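Local coordinates for DUF1881 domain-containing protein (Neurospora crassa, PDB 5Z6D) that is an abundant perithecial protein pairing a betagamma-crystallin domain with an Ig-like domain, their interface apparently making the crystallin calcium site inoperative, at residues R84-D87 and D88-A92. The protein carries 1 engineered substitution. Residues are numbered along the deposited sequence; the frame is centred on the assembly and turned at random.
Sequences RVVD and DDTRA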
ATOM      1  N   ARG A  84      -7.311  -3.174   7.362  1.00 14.34           N
ATOM      2  CA  ARG A  84      -6.740  -3.182   8.695  1.00 13.63           C
ATOM      3  C   ARG A  84      -7.108  -1.863   9.341  1.00 17.93           C
ATOM      4  O   ARG A  84      -7.017  -0.799   8.718  1.00 17.27           O
ATOM      5  CB  ARG A  84      -5.216  -3.380   8.673  1.00 16.62           C
ATOM      6  CG  ARG A  84      -4.621  -3.520  10.067  1.00 21.09           C
ATOM      7  CD  ARG A  84      -3.116  -3.814  10.034  1.00 23.87           C
ATOM      8  NE  ARG A  84      -2.789  -5.024   9.285  1.00 25.63           N
ATOM      9  CZ  ARG A  84      -1.544  -5.451   9.088  1.00 31.30           C
ATOM     10  NH1 ARG A  84      -0.527  -4.751   9.578  1.00 27.33           N
ATOM     11  NH2 ARG A  84      -1.313  -6.562   8.397  1.00 34.45           N
ATOM     12  N   VAL A  85      -7.577  -1.936  10.576  1.00 15.99           N
ATOM     13  CA  VAL A  85      -7.825  -0.744  11.359  1.00 16.06           C
ATOM     14  C   VAL A  85      -6.562  -0.437  12.150  1.00 19.11           C
ATOM     15  O   VAL A  85      -6.088  -1.280  12.936  1.00 19.99           O
ATOM     16  CB  VAL A  85      -9.017  -0.908  12.320  1.00 15.32           C
ATOM     17  CG1 VAL A  85      -9.318   0.419  13.002  1.00 18.03           C
ATOM     18  CG2 VAL A  85     -10.247  -1.469  11.578  1.00 18.54           C
ATOM     19  N   VAL A  86      -6.004   0.743  11.913  1.00 17.50           N
ATOM     20  CA  VAL A  86      -4.722   1.135  12.495  1.00 17.24           C
ATOM     21  C   VAL A  86      -4.817   2.477  13.218  1.00 20.17           C
ATOM     22  O   VAL A  86      -5.799   3.222  13.065  1.00 20.25           O
ATOM     23  CB  VAL A  86      -3.613   1.217  11.419  1.00 19.67           C
ATOM     24  CG1 VAL A  86      -3.404  -0.148  10.744  1.00 17.65           C
ATOM     25  CG2 VAL A  86      -3.938   2.303  10.391  1.00 20.98           C
ATOM     26  N   ASP A  87      -3.800   2.791  14.014  1.00 21.24           N
ATOM     27  CA  ASP A  87      -3.716   4.112  14.633  1.00 22.62           C
ATOM     28  C   ASP A  87      -3.635   5.196  13.561  1.00 19.55           C
ATOM     29  O   ASP A  87      -3.183   4.943  12.449  1.00 22.50           O
ATOM     30  CB  ASP A  87      -2.505   4.205  15.563  1.00 28.41           C
ATOM     31  CG  ASP A  87      -2.604   3.257  16.745  1.00 43.77           C
ATOM     32  OD1 ASP A  87      -3.448   3.507  17.630  1.00 46.96           O
ATOM     33  OD2 ASP A  87      -1.842   2.267  16.792  1.00 41.08           O
ATOM     34  N   ASP A  88      -4.079   6.404  13.891  1.00 24.17           N
ATOM     35  CA  ASP A  88      -4.089   7.494  12.920  1.00 25.34           C
ATOM     36  C   ASP A  88      -2.710   7.825  12.339  1.00 28.57           C
ATOM     37  O   ASP A  88      -2.607   8.309  11.210  1.00 29.38           O
ATOM     38  CB  ASP A  88      -4.696   8.751  13.557  1.00 33.81           C
ATOM     39  CG  ASP A  88      -4.005   9.150  14.850  1.00 54.93           C
ATOM     40  OD1 ASP A  88      -2.759   9.127  14.906  1.00 63.65           O
ATOM     41  OD2 ASP A  88      -4.711   9.491  15.819  1.00 67.81           O
ATOM     42  N   ASP A  89      -1.650   7.552  13.095  1.00 22.67           N
ATOM     43  CA  ASP A  89      -0.317   7.921  12.653  1.00 25.49           C
ATOM     44  C   ASP A  89       0.455   6.718  12.123  1.00 25.94           C
ATOM     45  O   ASP A  89       1.655   6.799  11.858  1.00 25.28           O
ATOM     46  CB  ASP A  89       0.463   8.615  13.782  1.00 38.14           C
ATOM     47  CG  ASP A  89       0.547   7.785  15.051  1.00 45.13           C
ATOM     48  OD1 ASP A  89      -0.243   6.827  15.220  1.00 41.15           O
ATOM     49  OD2 ASP A  89       1.408   8.109  15.897  1.00 53.57           O
ATOM     50  N   THR A  90      -0.243   5.601  11.964  1.00 21.47           N
ATOM     51  CA  THR A  90       0.321   4.458  11.254  1.00 20.83           C
ATOM     52  C   THR A  90       0.316   4.764   9.762  1.00 23.69           C
ATOM     53  O   THR A  90      -0.625   5.375   9.254  1.00 24.62           O
ATOM     54  CB  THR A  90      -0.462   3.183  11.557  1.00 21.26           C
ATOM     55  OG1 THR A  90      -0.224   2.805  12.920  1.00 24.18           O
ATOM     56  CG2 THR A  90      -0.044   2.048  10.637  1.00 20.73           C
ATOM     57  N   ARG A  91       1.379   4.356   9.073  1.00 20.50           N
ATOM     58  CA  ARG A  91       1.605   4.741   7.685  1.00 23.56           C
ATOM     59  C   ARG A  91       1.428   3.613   6.694  1.00 23.54           C
ATOM     60  O   ARG A  91       1.985   2.526   6.866  1.00 20.63           O
ATOM     61  CB  ARG A  91       3.012   5.298   7.516  1.00 22.13           C
ATOM     62  CG  ARG A  91       3.244   6.603   8.240  1.00 28.55           C
ATOM     63  CD  ARG A  91       2.387   7.690   7.662  1.00 35.59           C
ATOM     64  NE  ARG A  91       2.711   8.991   8.238  1.00 47.87           N
ATOM     65  CZ  ARG A  91       2.191  10.136   7.815  1.00 51.22           C
ATOM     66  NH1 ARG A  91       1.328  10.134   6.807  1.00 49.05           N
ATOM     67  NH2 ARG A  91       2.542  11.281   8.389  1.00 56.65           N
ATOM     68  N   ALA A  92       0.675   3.892   5.634  1.00 17.30           N
ATOM     69  CA  ALA A  92       0.661   3.007   4.479  1.00 17.39           C
ATOM     70  C   ALA A  92       1.869   3.323   3.619  1.00 14.76           C
ATOM     71  O   ALA A  92       2.042   4.443   3.152  1.00 20.68           O
ATOM     72  CB  ALA A  92      -0.624   3.161   3.687  1.00 22.17           C
TER
HETATM   73  O   HOH W   1      -1.484   0.880  14.154  1.00 24.07           O
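V86 and T90 meet where strand 82-87, in the betagamma-crystallin sheet, gives way to strand 91-99, in the sheet of the Ig-like domain. Their side chains cross at about a right angle, with V86 CB lying 3.7 Å from T90 CB and equally close to T90 CG2. The methyl CG2 of T90 swings anti to its own backbone N, which lays it across the valine branches and leaves OG1 beside that N, facing the water shared with D87. Around this buried patch, I53 packs on V86 from one domain and I135 on T90 from the other.

D87 to T90 form a type I beta turn, which brings T90 back against V86. It is closed by the backbone hydrogen bond from T90 N to D87 O, 3.1 Å long. A water accepts from D87 N, donates to D87 OD2 at 3.0 Å and is hydrogen-bonded to T90 OG1 at 2.6 Å. With CG beside the backbone N (chi1 -64°), the D87 carboxylate reaches the same water as its own N-H. D89, at the third position of the turn, brings OD1 to 3.5 Å from D87 CB, while OD1 stays 5.1 Å from D87 OD2.

The linker therefore has two characters. A valine-threonine contact, covered from both domains, sits beside a water that ties D87 to the threonine hydroxyl. Three successive aspartates put like charges near one another without contact, D87 and D88 exposed and D89 partly so; this may raise their pKa values slightly, though solvent would screen much of the effect.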